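Local coordinates for transthyretin-like protein (Klebsiella pneumoniae subsp. pneumoniae, PDB 3QVA) that probably catalyses, as a homotetramer, the hydrolysis of 5-hydroxyisourate to 2-oxo-4-hydroxy-4-carboxy-5-ureidoimidazoline in purine metabolism, at residues A[16-20]-A[104-108]; A[24-28]-A[72-76]. All coordinates share one frame; numbering follows the deposited sequence.

From the N terminus, strand 12-18 and the turn after it supply the first side of contact 1; past the short strand 23-24, the loop 24-28 supplies that of contact 2. The chain then runs through strands 29-34, 37-43, 49-50 and 62-67 to helix 69-75, where residues 72-76 close contact 2. Strand 99-106 later returns alongside the first strand and closes contact 1, so contact 2 is nested inside that longer loop. Contact 1 joins two parallel strands of one sheet of the transthyretin fold; contact 2 ties the loop leading from strand 23-24 into strand 29-34 to the helix. They meet directly: Phe73 packs on Ala106 and Pro107, and Trp72 on Asp18.

Contact 1 (A[16-20]-A[104-108]); sequences ILDIS and LIAPG
Leu104 lies beside Leu17 on one face of the sheet, the two side chains pointing the same way, with Leu104 CD2 3.8 Å from Leu17 CD1. Ile19 comes in at about a right angle to it, so that its CG2 packs on Leu104 CB. These branched aliphatic groups suit a surface that Tyr113 of a third subunit covers. At Ile105 the strands are stitched together in both directions: Ile105 N donates to Leu17 O at 2.8 Å in an almost perfectly straight bond (179°), and Ile105 O receives Ile19 N at 2.8 Å by a more bent one (144°). Ile105 thus bonds to both neighbours of Asp18, the pattern of a parallel ladder, here between strands A and G of the transthyretin fold (12-18 and 99-106). The CA of Asp18 adds a CA-H...O contact to the same Ile105 carbonyl. Ile105 points to the opposite face from Leu104, the one helix 69-75 covers; its side chain crosses that of Ile16 obliquely, Ile105 CD1 3.8 Å from Ile16 CG2. Asp18 shares that face. With CG anti to its backbone N (chi1 -179°), its carboxylate reaches forward, and OD1 takes Ser20 OG at a short 2.5 Å and Ser20 N at 3.0 Å, both from one face of the carboxylate. This Asx turn bends the chain out of the strand, while Arg78 forms a salt bridge with Asp18 OD2 and a hydrogen bond with Ser20 OG. Ala106 is small enough to sit against both Ile19 CG1, 4.0 Å from Ala106 CB, and Ser20 CB. Pro107, where regular strand pairing has ended, meets the same serine through its ring, Pro107 CD lying 3.8 Å from Ser20 CB; Ser20 of a second subunit also packs on Pro107.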
ATOM      1  N   ILE A  16     -12.211  -6.119   3.287  1.00 13.57           N
ATOM      2  CA  ILE A  16     -11.616  -4.963   3.937  1.00 13.58           C
ATOM      3  C   ILE A  16     -10.818  -5.414   5.149  1.00 13.92           C
ATOM      4  O   ILE A  16     -11.340  -6.078   6.041  1.00 13.68           O
ATOM      5  CB  ILE A  16     -12.670  -3.886   4.327  1.00 13.70           C
ATOM      6  CG1 ILE A  16     -13.514  -3.501   3.105  1.00 13.37           C
ATOM      7  CG2 ILE A  16     -11.979  -2.665   4.929  1.00 13.71           C
ATOM      8  CD1 ILE A  16     -14.391  -2.256   3.293  1.00 14.31           C
ATOM      9  N   LEU A  17      -9.539  -5.070   5.151  1.00 14.18           N
ATOM     10  CA  LEU A  17      -8.661  -5.382   6.263  1.00 14.60           C
ATOM     11  C   LEU A  17      -8.189  -4.099   6.925  1.00 14.16           C
ATOM     12  O   LEU A  17      -7.771  -3.165   6.244  1.00 13.52           O
ATOM     13  CB  LEU A  17      -7.456  -6.168   5.755  1.00 15.17           C
ATOM     14  CG  LEU A  17      -7.778  -7.588   5.292  1.00 17.51           C
ATOM     15  CD1 LEU A  17      -6.842  -7.989   4.189  1.00 20.38           C
ATOM     16  CD2 LEU A  17      -7.725  -8.573   6.464  1.00 18.69           C
ATOM     17  N   ASP A  18      -8.252  -4.054   8.249  1.00 13.74           N
ATOM     18  CA  ASP A  18      -7.689  -2.938   8.993  1.00 14.27           C
ATOM     19  C   ASP A  18      -6.235  -3.272   9.291  1.00 14.42           C
ATOM     20  O   ASP A  18      -5.935  -4.046  10.209  1.00 14.51           O
ATOM     21  CB  ASP A  18      -8.472  -2.671  10.287  1.00 14.62           C
ATOM     22  CG  ASP A  18      -7.916  -1.489  11.088  1.00 15.76           C
ATOM     23  OD1 ASP A  18      -6.936  -0.842  10.654  1.00 16.29           O
ATOM     24  OD2 ASP A  18      -8.466  -1.193  12.174  1.00 19.19           O
ATOM     25  N   ILE A  19      -5.327  -2.689   8.509  1.00 14.39           N
ATOM     26  CA  ILE A  19      -3.915  -3.019   8.653  1.00 15.02           C
ATOM     27  C   ILE A  19      -3.280  -2.342   9.869  1.00 15.34           C
ATOM     28  O   ILE A  19      -2.155  -2.660  10.231  1.00 15.00           O
ATOM     29  CB  ILE A  19      -3.102  -2.763   7.359  1.00 15.02           C
ATOM     30  CG1 ILE A  19      -2.904  -1.261   7.123  1.00 15.62           C
ATOM     31  CG2 ILE A  19      -3.771  -3.469   6.163  1.00 15.77           C
ATOM     32  CD1 ILE A  19      -1.891  -0.940   6.008  1.00 16.62           C
ATOM     33  N   SER A  20      -4.011  -1.430  10.509  1.00 16.21           N
ATOM     34  CA  SER A  20      -3.537  -0.827  11.751  1.00 17.47           C
ATOM     35  C   SER A  20      -3.555  -1.860  12.886  1.00 18.41           C
ATOM     36  O   SER A  20      -2.771  -1.768  13.831  1.00 18.52           O
ATOM     37  CB  SER A  20      -4.349   0.424  12.107  1.00 17.71           C
ATOM     38  OG  SER A  20      -5.636   0.087  12.585  1.00 19.16           O
ATOM     39  N   LEU A 104      -7.421  -2.005   1.840  1.00 12.00           N
ATOM     40  CA  LEU A 104      -6.520  -2.160   2.981  1.00 11.71           C
ATOM     41  C   LEU A 104      -6.509  -0.823   3.689  1.00 11.33           C
ATOM     42  O   LEU A 104      -6.000   0.153   3.147  1.00 11.75           O
ATOM     43  CB  LEU A 104      -5.108  -2.543   2.523  1.00 12.02           C
ATOM     44  CG  LEU A 104      -4.959  -3.737   1.581  1.00 13.40           C
ATOM     45  CD1 LEU A 104      -3.483  -4.043   1.357  1.00 15.84           C
ATOM     46  CD2 LEU A 104      -5.687  -4.958   2.115  1.00 14.38           C
ATOM     47  N   ILE A 105      -7.072  -0.770   4.896  1.00 10.76           N
ATOM     48  CA  ILE A 105      -7.347   0.523   5.527  1.00 11.01           C
ATOM     49  C   ILE A 105      -6.625   0.733   6.855  1.00 11.16           C
ATOM     50  O   ILE A 105      -6.265  -0.227   7.547  1.00 11.60           O
ATOM     51  CB  ILE A 105      -8.879   0.772   5.693  1.00 10.68           C
ATOM     52  CG1 ILE A 105      -9.476  -0.105   6.810  1.00 11.37           C
ATOM     53  CG2 ILE A 105      -9.595   0.527   4.365  1.00 11.38           C
ATOM     54  CD1 ILE A 105     -10.943   0.217   7.144  1.00 12.08           C
ATOM     55  N   ALA A 106      -6.426   2.005   7.185  1.00 10.98           N
ATOM     56  CA  ALA A 106      -5.836   2.439   8.447  1.00 11.05           C
ATOM     57  C   ALA A 106      -6.231   3.892   8.660  1.00 11.25           C
ATOM     58  O   ALA A 106      -6.571   4.590   7.692  1.00 11.04           O
ATOM     59  CB  ALA A 106      -4.302   2.295   8.402  1.00 11.48           C
ATOM     60  N   PRO A 107      -6.197   4.377   9.921  1.00 11.09           N
ATOM     61  CA  PRO A 107      -6.543   5.786  10.093  1.00 11.37           C
ATOM     62  C   PRO A 107      -5.672   6.738   9.266  1.00 11.39           C
ATOM     63  O   PRO A 107      -6.150   7.791   8.842  1.00 11.89           O
ATOM     64  CB  PRO A 107      -6.357   6.004  11.598  1.00 11.02           C
ATOM     65  CG  PRO A 107      -6.735   4.674  12.176  1.00 11.59           C
ATOM     66  CD  PRO A 107      -6.123   3.673  11.216  1.00 10.81           C
ATOM     67  N   GLY A 108      -4.420   6.362   9.010  1.00 11.41           N
ATOM     68  CA  GLY A 108      -3.500   7.251   8.312  1.00 11.56           C
ATOM     69  C   GLY A 108      -3.233   6.937   6.852  1.00 11.70           C
ATOM     70  O   GLY A 108      -2.312   7.491   6.265  1.00 11.91           O
TER

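Contact 2 (A[24-28]-A[72-76]); sequences PAEGV and WFARA
Trp72 leaves its helix with CG anti to the backbone N (chi1 -174°), which carries the indole out to the 24-28 loop, while Val28 turns CG2 anti to its own carbonyl carbon and so sets that methyl over the ring. Val28 CG2 stands 3.5 Å from the centroid of the five-membered ring, only 7° off its normal, a nearly vertical CH-pi contact. Ala25 CB makes a second one on the same face, 4.0 Å from the centroid of the six-membered ring and displaced toward its rim, where CZ2 and CH2 are closest. The two methyls spread along the long axis of the indole, one over each ring, and a bare methyl suits Ala25 because the loop backbone runs close by. A polar link joins them. Trp72 NE1 donates to Glu26 O at 2.9 Å (156°); the oxygen lies near the plane of the indole, whereas the donor sits well above the plane of the carbonyl, off its lone pairs. Tryptophan thus serves twice here, with a broad apolar face for the methyls and an N-H at its edge for the loop backbone. Glu26 meets the helix segment through its main chain; its side chain starts off away from it. Gly27 follows with positive phi, a conformation easiest for glycine, and its carbonyl O lies 3.2 Å from Arg75 NH2. The guanidinium of Arg75, bent back by its third torsion, lays one face over Trp72 CA. The loop, connecting the first sheet to strand 29-34, is also held by Thr44, whose hydroxyl hydrogen-bonds with Ala25 O and Val28 N, and by strand 12-18, where Ile16 touches both residues; from the helix, Trp72 also touches Asp18 of strand 12-18 and Ile105 of strand 99-106.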
ATOM      1  N   PRO A  24      -9.590  -8.378  10.006  1.00 18.71           N
ATOM      2  CA  PRO A  24     -10.637  -8.011   9.061  1.00 17.91           C
ATOM      3  C   PRO A  24     -11.530  -6.927   9.653  1.00 17.29           C
ATOM      4  O   PRO A  24     -11.791  -6.926  10.860  1.00 16.90           O
ATOM      5  CB  PRO A  24     -11.428  -9.313   8.890  1.00 18.21           C
ATOM      6  CG  PRO A  24     -10.477 -10.390   9.280  1.00 19.04           C
ATOM      7  CD  PRO A  24      -9.678  -9.800  10.392  1.00 18.56           C
ATOM      8  N   ALA A  25     -11.991  -6.016   8.803  1.00 16.14           N
ATOM      9  CA  ALA A  25     -12.826  -4.909   9.252  1.00 15.62           C
ATOM     10  C   ALA A  25     -14.288  -5.309   9.117  1.00 15.70           C
ATOM     11  O   ALA A  25     -14.810  -5.398   8.007  1.00 15.01           O
ATOM     12  CB  ALA A  25     -12.527  -3.646   8.444  1.00 15.52           C
ATOM     13  N   GLU A  26     -14.920  -5.588  10.258  1.00 16.02           N
ATOM     14  CA  GLU A  26     -16.323  -6.024  10.298  1.00 16.50           C
ATOM     15  C   GLU A  26     -17.262  -4.844  10.540  1.00 15.96           C
ATOM     16  O   GLU A  26     -17.027  -4.020  11.430  1.00 16.16           O
ATOM     17  CB  GLU A  26     -16.524  -7.086  11.389  1.00 16.97           C
ATOM     18  CG  GLU A  26     -17.965  -7.583  11.553  1.00 19.06           C
ATOM     19  CD  GLU A  26     -18.154  -8.486  12.771  1.00 23.52           C
ATOM     20  OE1 GLU A  26     -19.263  -9.048  12.922  1.00 25.36           O
ATOM     21  OE2 GLU A  26     -17.203  -8.637  13.574  1.00 23.79           O
ATOM     22  N   GLY A  27     -18.327  -4.777   9.747  1.00 15.86           N
ATOM     23  CA  GLY A  27     -19.358  -3.751   9.905  1.00 15.54           C
ATOM     24  C   GLY A  27     -19.107  -2.455   9.147  1.00 14.99           C
ATOM     25  O   GLY A  27     -19.652  -1.413   9.500  1.00 15.12           O
ATOM     26  N   VAL A  28     -18.274  -2.517   8.111  1.00 14.52           N
ATOM     27  CA  VAL A  28     -18.045  -1.362   7.238  1.00 14.31           C
ATOM     28  C   VAL A  28     -19.120  -1.368   6.167  1.00 14.45           C
ATOM     29  O   VAL A  28     -19.325  -2.387   5.493  1.00 14.71           O
ATOM     30  CB  VAL A  28     -16.660  -1.412   6.538  1.00 13.93           C
ATOM     31  CG1 VAL A  28     -16.415  -0.129   5.741  1.00 14.09           C
ATOM     32  CG2 VAL A  28     -15.548  -1.627   7.551  1.00 13.84           C
ATOM     33  N   TRP A  72     -16.698   4.243  10.162  1.00 15.27           N
ATOM     34  CA  TRP A  72     -16.310   3.020  10.858  1.00 15.52           C
ATOM     35  C   TRP A  72     -15.243   3.296  11.926  1.00 15.63           C
ATOM     36  O   TRP A  72     -15.369   2.835  13.066  1.00 15.51           O
ATOM     37  CB  TRP A  72     -15.829   1.971   9.852  1.00 15.41           C
ATOM     38  CG  TRP A  72     -15.532   0.633  10.438  1.00 15.02           C
ATOM     39  CD1 TRP A  72     -16.437  -0.328  10.787  1.00 15.27           C
ATOM     40  CD2 TRP A  72     -14.236   0.083  10.711  1.00 15.33           C
ATOM     41  NE1 TRP A  72     -15.786  -1.437  11.270  1.00 15.51           N
ATOM     42  CE2 TRP A  72     -14.435  -1.209  11.242  1.00 15.12           C
ATOM     43  CE3 TRP A  72     -12.926   0.564  10.572  1.00 15.32           C
ATOM     44  CZ2 TRP A  72     -13.374  -2.037  11.625  1.00 14.70           C
ATOM     45  CZ3 TRP A  72     -11.866  -0.266  10.949  1.00 15.34           C
ATOM     46  CH2 TRP A  72     -12.102  -1.551  11.472  1.00 15.88           C
ATOM     47  N   PHE A  73     -14.214   4.067  11.571  1.00 15.60           N
ATOM     48  CA  PHE A  73     -13.181   4.420  12.540  1.00 16.08           C
ATOM     49  C   PHE A  73     -13.756   5.256  13.680  1.00 16.83           C
ATOM     50  O   PHE A  73     -13.417   5.030  14.844  1.00 17.28           O
ATOM     51  CB  PHE A  73     -12.007   5.154  11.885  1.00 15.49           C
ATOM     52  CG  PHE A  73     -11.064   4.253  11.130  1.00 15.29           C
ATOM     53  CD1 PHE A  73     -10.767   4.507   9.792  1.00 14.54           C
ATOM     54  CD2 PHE A  73     -10.454   3.169  11.757  1.00 13.85           C
ATOM     55  CE1 PHE A  73      -9.879   3.686   9.083  1.00 14.14           C
ATOM     56  CE2 PHE A  73      -9.570   2.341  11.064  1.00 14.44           C
ATOM     57  CZ  PHE A  73      -9.280   2.606   9.711  1.00 14.63           C
ATOM     58  N   ALA A  74     -14.632   6.200  13.335  1.00 17.59           N
ATOM     59  CA  ALA A  74     -15.263   7.092  14.314  1.00 18.90           C
ATOM     60  C   ALA A  74     -16.139   6.354  15.328  1.00 19.79           C
ATOM     61  O   ALA A  74     -16.161   6.717  16.513  1.00 20.25           O
ATOM     62  CB  ALA A  74     -16.058   8.180  13.609  1.00 18.37           C
ATOM     63  N   ARG A  75     -16.854   5.324  14.869  1.00 20.79           N
ATOM     64  CA  ARG A  75     -17.694   4.500  15.744  1.00 22.00           C
ATOM     65  C   ARG A  75     -16.874   3.726  16.766  1.00 22.74           C
ATOM     66  O   ARG A  75     -17.368   3.390  17.847  1.00 23.19           O
ATOM     67  CB  ARG A  75     -18.542   3.519  14.936  1.00 22.07           C
ATOM     68  CG  ARG A  75     -19.752   4.143  14.280  1.00 22.40           C
ATOM     69  CD  ARG A  75     -20.735   3.079  13.812  1.00 23.69           C
ATOM     70  NE  ARG A  75     -20.170   2.173  12.814  1.00 23.80           N
ATOM     71  CZ  ARG A  75     -20.116   2.426  11.507  1.00 23.37           C
ATOM     72  NH1 ARG A  75     -20.579   3.571  11.023  1.00 22.62           N
ATOM     73  NH2 ARG A  75     -19.586   1.533  10.683  1.00 22.69           N
ATOM     74  N   ALA A  76     -15.622   3.450  16.409  1.00 23.26           N
ATOM     75  CA  ALA A  76     -14.667   2.794  17.290  1.00 23.87           C
ATOM     76  C   ALA A  76     -13.844   3.815  18.083  1.00 23.92           C
ATOM     77  O   ALA A  76     -12.910   3.444  18.794  1.00 24.75           O
ATOM     78  CB  ALA A  76     -13.757   1.897  16.478  1.00 23.86           C
TER